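Local atomic coordinates of SusD family protein (Bacteroides uniformis, PDB entry 7KV1), a protein that probably binds beta-glucan at the surface of a human gut bacterium, as a SusD-family glycan-binding protein. Residues Leu71-Trp83 with Arg459-Leu472. Sequence-based numbering, arbitrary orientation.
Sequences LNIDGEIMGDNFW and RLEFVGEGKRYFDL
Arg468 reaches across to Asp80 and can be followed from its root. Its CB lies 3.6 Å from Asn81 ND2. CG lies 3.2 Å from Asp80 OD1. The chain bends at chi2 (59°), and CD lies 3.7 Å from the same oxygen, which brings NE and NH2 to the carboxylate. NE donates to Asp80 OD1 at 2.9 Å, nearly straight at 173°, and NH2 donates to Asp80 OD2. Both oxygens use their syn lone pairs, and the two planes are only 18° apart, so the salt bridge is side-on and almost flat. Arg459 CD covers one face of this guanidinium and Leu472 CD2 the other. An alanine in place of Arg468 would probably cost the buried Asp80 carboxylate its two straight N-H bonds, with the long charge contact to Arg459 a poor replacement.

Glu76 binds the turn Phe462-Glu465 and the residue after it. Its OE2 accepts from Gly466 N at 3.0 Å, and more weakly from Gly464 N. Water 2 links the same oxygen to Phe462 O and Lys467 N. Glu76 OE1 takes a bond from Asn81 ND2. Asn72 ND2 donates to Gly464 O at 2.8 Å. Met78 CB sits over the face of the Tyr469 ring, 3.5 Å from its centroid, a CH-pi contact. Gly75 and Gly466 bring the backbones to 4.0 Å between CA atoms. The whole is a largely buried salt-bridge network beside a carboxylate-bound type II turn, joining the N-terminal and C-terminal parts of the SusD fold.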
# COMPACT_ATOMS: atom_id res chain seq x y z
N LEU A 71 6.30 2.44 2.46
CA LEU A 71 4.87 2.66 2.12
C LEU A 71 4.00 1.88 3.12
O LEU A 71 2.88 2.37 3.40
CB LEU A 71 4.62 2.22 0.68
CG LEU A 71 5.30 3.09 -0.38
CD1 LEU A 71 5.06 2.56 -1.78
CD2 LEU A 71 4.82 4.53 -0.28
N ASN A 72 4.41 0.69 3.56
CA ASN A 72 3.57 -0.11 4.49
C ASN A 72 3.60 0.56 5.86
O ASN A 72 2.53 0.58 6.51
CB ASN A 72 3.89 -1.61 4.51
CG ASN A 72 5.30 -1.95 4.97
OD1 ASN A 72 6.24 -1.18 4.74
ND2 ASN A 72 5.46 -3.12 5.60
N ILE A 73 4.74 1.13 6.30
CA ILE A 73 4.80 1.89 7.58
C ILE A 73 3.79 3.05 7.46
O ILE A 73 2.96 3.21 8.37
CB ILE A 73 6.22 2.37 7.93
CG1 ILE A 73 7.15 1.19 8.22
CG2 ILE A 73 6.17 3.34 9.09
CD1 ILE A 73 8.60 1.57 8.37
N ASP A 74 3.85 3.81 6.37
CA ASP A 74 2.99 5.01 6.19
C ASP A 74 1.52 4.57 6.21
O ASP A 74 0.69 5.28 6.84
CB ASP A 74 3.36 5.75 4.90
CG ASP A 74 4.76 6.36 4.88
OD1 ASP A 74 5.44 6.39 5.95
OD2 ASP A 74 5.16 6.83 3.80
N GLY A 75 1.20 3.41 5.62
CA GLY A 75 -0.17 2.89 5.57
C GLY A 75 -0.61 2.22 6.87
O GLY A 75 -1.82 1.92 7.00
N GLU A 76 0.29 1.98 7.82
CA GLU A 76 -0.06 1.20 9.03
C GLU A 76 -0.12 2.13 10.25
O GLU A 76 -0.98 1.91 11.12
CB GLU A 76 0.93 0.04 9.24
CG GLU A 76 0.83 -1.08 8.23
CD GLU A 76 -0.25 -2.11 8.50
OE1 GLU A 76 -0.95 -1.99 9.52
OE2 GLU A 76 -0.43 -2.98 7.65
N ILE A 77 0.75 3.13 10.35
CA ILE A 77 0.93 3.87 11.63
C ILE A 77 -0.36 4.55 12.08
O ILE A 77 -0.49 4.76 13.29
CB ILE A 77 2.13 4.83 11.62
CG1 ILE A 77 2.09 5.84 10.47
CG2 ILE A 77 3.43 4.02 11.65
CD1 ILE A 77 3.14 6.96 10.62
N MET A 78 -1.27 4.92 11.20
CA MET A 78 -2.49 5.65 11.62
C MET A 78 -3.60 4.64 11.94
O MET A 78 -4.64 5.07 12.48
CB MET A 78 -2.90 6.67 10.56
CG MET A 78 -1.87 7.78 10.48
SD MET A 78 -2.23 9.04 9.26
CE MET A 78 -1.72 8.22 7.74
N GLY A 79 -3.30 3.34 11.78
CA GLY A 79 -4.23 2.23 12.00
C GLY A 79 -4.08 1.63 13.38
O GLY A 79 -3.60 2.32 14.25
N ASP A 80 -4.43 0.36 13.53
CA ASP A 80 -4.53 -0.32 14.85
C ASP A 80 -3.72 -1.61 14.89
O ASP A 80 -3.90 -2.29 15.88
CB ASP A 80 -5.99 -0.56 15.25
CG ASP A 80 -6.78 -1.41 14.26
OD1 ASP A 80 -6.25 -1.68 13.09
OD2 ASP A 80 -7.91 -1.78 14.66
N ASN A 81 -2.84 -1.88 13.92
CA ASN A 81 -2.09 -3.17 13.91
C ASN A 81 -0.78 -3.07 14.73
O ASN A 81 -0.32 -4.11 15.29
CB ASN A 81 -1.74 -3.63 12.50
CG ASN A 81 -2.90 -4.27 11.76
OD1 ASN A 81 -3.78 -4.86 12.39
ND2 ASN A 81 -2.89 -4.12 10.44
N PHE A 82 -0.16 -1.90 14.74
CA PHE A 82 1.25 -1.72 15.21
C PHE A 82 1.33 -0.56 16.19
O PHE A 82 0.48 0.32 16.19
CB PHE A 82 2.18 -1.41 14.04
CG PHE A 82 2.32 -2.56 13.09
CD1 PHE A 82 3.26 -3.56 13.34
CD2 PHE A 82 1.44 -2.71 12.02
CE1 PHE A 82 3.35 -4.66 12.50
CE2 PHE A 82 1.57 -3.79 11.16
CZ PHE A 82 2.50 -4.78 11.42
N TRP A 83 2.43 -0.51 16.93
CA TRP A 83 2.91 0.72 17.57
C TRP A 83 3.98 1.30 16.64
O TRP A 83 4.49 0.56 15.77
CB TRP A 83 3.45 0.43 18.97
CG TRP A 83 2.54 -0.30 19.89
CD1 TRP A 83 2.80 -1.50 20.48
CD2 TRP A 83 1.25 0.13 20.38
NE1 TRP A 83 1.77 -1.84 21.31
CE2 TRP A 83 0.79 -0.89 21.25
CE3 TRP A 83 0.42 1.23 20.13
CZ2 TRP A 83 -0.45 -0.83 21.89
CZ3 TRP A 83 -0.80 1.30 20.77
CH2 TRP A 83 -1.23 0.28 21.64
N ARG A 459 -8.60 -7.57 7.42
CA ARG A 459 -7.71 -7.26 8.55
C ARG A 459 -6.78 -8.46 8.80
O ARG A 459 -5.57 -8.28 9.00
CB ARG A 459 -8.52 -6.97 9.82
CG ARG A 459 -7.62 -6.59 10.99
CD ARG A 459 -8.21 -6.36 12.36
NE ARG A 459 -7.09 -5.74 13.09
CZ ARG A 459 -7.05 -5.49 14.40
NH1 ARG A 459 -8.07 -5.83 15.17
NH2 ARG A 459 -5.96 -4.96 14.93
N LEU A 460 -7.33 -9.67 8.76
CA LEU A 460 -6.53 -10.89 9.01
C LEU A 460 -5.51 -11.11 7.88
O LEU A 460 -4.37 -11.60 8.14
CB LEU A 460 -7.46 -12.10 9.18
CG LEU A 460 -8.45 -12.04 10.35
CD1 LEU A 460 -9.43 -13.21 10.26
CD2 LEU A 460 -7.72 -12.10 11.68
N GLU A 461 -5.88 -10.76 6.65
CA GLU A 461 -5.13 -11.17 5.45
C GLU A 461 -3.93 -10.24 5.22
O GLU A 461 -2.93 -10.73 4.69
CB GLU A 461 -6.07 -11.20 4.25
CG GLU A 461 -5.46 -11.66 2.93
CD GLU A 461 -5.05 -13.11 2.88
OE1 GLU A 461 -5.58 -13.88 3.68
OE2 GLU A 461 -4.19 -13.47 2.01
N PHE A 462 -4.02 -8.97 5.61
CA PHE A 462 -3.12 -7.91 5.10
C PHE A 462 -2.33 -7.21 6.21
O PHE A 462 -1.83 -6.09 5.99
CB PHE A 462 -3.94 -6.93 4.25
CG PHE A 462 -4.52 -7.56 3.02
CD1 PHE A 462 -3.72 -8.14 2.05
CD2 PHE A 462 -5.89 -7.55 2.81
CE1 PHE A 462 -4.27 -8.77 0.95
CE2 PHE A 462 -6.45 -8.13 1.68
CZ PHE A 462 -5.63 -8.74 0.76
N VAL A 463 -2.15 -7.85 7.36
CA VAL A 463 -1.35 -7.23 8.46
C VAL A 463 0.03 -6.88 7.90
O VAL A 463 0.68 -7.75 7.36
CB VAL A 463 -1.27 -8.10 9.72
CG1 VAL A 463 -0.33 -7.50 10.75
CG2 VAL A 463 -2.64 -8.36 10.31
N GLY A 464 0.43 -5.62 8.04
CA GLY A 464 1.77 -5.14 7.68
C GLY A 464 1.89 -4.82 6.20
O GLY A 464 3.03 -4.54 5.75
N GLU A 465 0.77 -4.81 5.48
CA GLU A 465 0.75 -4.54 4.02
C GLU A 465 0.10 -3.19 3.69
O GLU A 465 -0.12 -2.92 2.50
CB GLU A 465 0.04 -5.71 3.31
CG GLU A 465 0.77 -7.03 3.47
CD GLU A 465 0.13 -8.15 2.68
OE1 GLU A 465 0.16 -8.12 1.43
OE2 GLU A 465 -0.39 -9.07 3.34
N GLY A 466 -0.17 -2.37 4.71
CA GLY A 466 -0.63 -0.97 4.51
C GLY A 466 -2.07 -0.86 4.02
O GLY A 466 -2.35 0.15 3.32
N LYS A 467 -2.96 -1.80 4.38
CA LYS A 467 -4.38 -1.82 3.94
C LYS A 467 -5.30 -1.32 5.06
O LYS A 467 -6.31 -0.64 4.76
CB LYS A 467 -4.81 -3.21 3.48
CG LYS A 467 -3.90 -3.81 2.43
CD LYS A 467 -3.90 -3.12 1.06
CE LYS A 467 -2.84 -3.74 0.16
NZ LYS A 467 -2.86 -3.21 -1.23
N ARG A 468 -5.00 -1.68 6.29
CA ARG A 468 -5.96 -1.61 7.41
C ARG A 468 -6.40 -0.17 7.63
O ARG A 468 -7.61 0.01 7.83
CB ARG A 468 -5.31 -2.21 8.65
CG ARG A 468 -6.15 -2.14 9.91
CD ARG A 468 -7.49 -2.83 9.80
NE ARG A 468 -8.07 -2.78 11.13
CZ ARG A 468 -9.31 -3.14 11.48
NH1 ARG A 468 -10.18 -3.52 10.56
NH2 ARG A 468 -9.65 -3.07 12.76
N TYR A 469 -5.48 0.80 7.69
CA TYR A 469 -5.89 2.20 7.97
C TYR A 469 -6.88 2.71 6.91
O TYR A 469 -7.96 3.20 7.28
CB TYR A 469 -4.69 3.13 8.10
CG TYR A 469 -5.10 4.56 8.18
CD1 TYR A 469 -5.80 5.03 9.29
CD2 TYR A 469 -4.79 5.45 7.18
CE1 TYR A 469 -6.20 6.35 9.38
CE2 TYR A 469 -5.17 6.78 7.25
CZ TYR A 469 -5.88 7.23 8.35
OH TYR A 469 -6.27 8.53 8.43
N PHE A 470 -6.52 2.62 5.62
CA PHE A 470 -7.42 3.03 4.51
C PHE A 470 -8.75 2.25 4.54
O PHE A 470 -9.79 2.90 4.31
CB PHE A 470 -6.72 2.92 3.16
CG PHE A 470 -5.53 3.85 3.08
CD1 PHE A 470 -5.62 5.15 3.55
CD2 PHE A 470 -4.33 3.41 2.57
CE1 PHE A 470 -4.52 6.00 3.49
CE2 PHE A 470 -3.23 4.25 2.52
CZ PHE A 470 -3.32 5.54 2.98
N ASP A 471 -8.75 0.96 4.90
CA ASP A 471 -10.02 0.19 5.05
C ASP A 471 -10.87 0.77 6.20
O ASP A 471 -12.12 0.85 6.03
CB ASP A 471 -9.80 -1.31 5.26
CG ASP A 471 -9.34 -1.99 3.98
OD1 ASP A 471 -9.57 -1.40 2.88
OD2 ASP A 471 -8.72 -3.09 4.08
N LEU A 472 -10.27 1.16 7.32
CA LEU A 472 -11.04 1.70 8.47
C LEU A 472 -11.65 3.05 8.05
O LEU A 472 -12.82 3.29 8.34
CB LEU A 472 -10.14 1.86 9.70
CG LEU A 472 -9.78 0.59 10.43
CD1 LEU A 472 -8.66 0.84 11.43
CD2 LEU A 472 -11.01 0.02 11.12
O HOH W 1 -3.90 1.52 5.21
O HOH W 2 -2.75 -3.58 6.67
O HOH W 3 -4.45 -5.72 8.67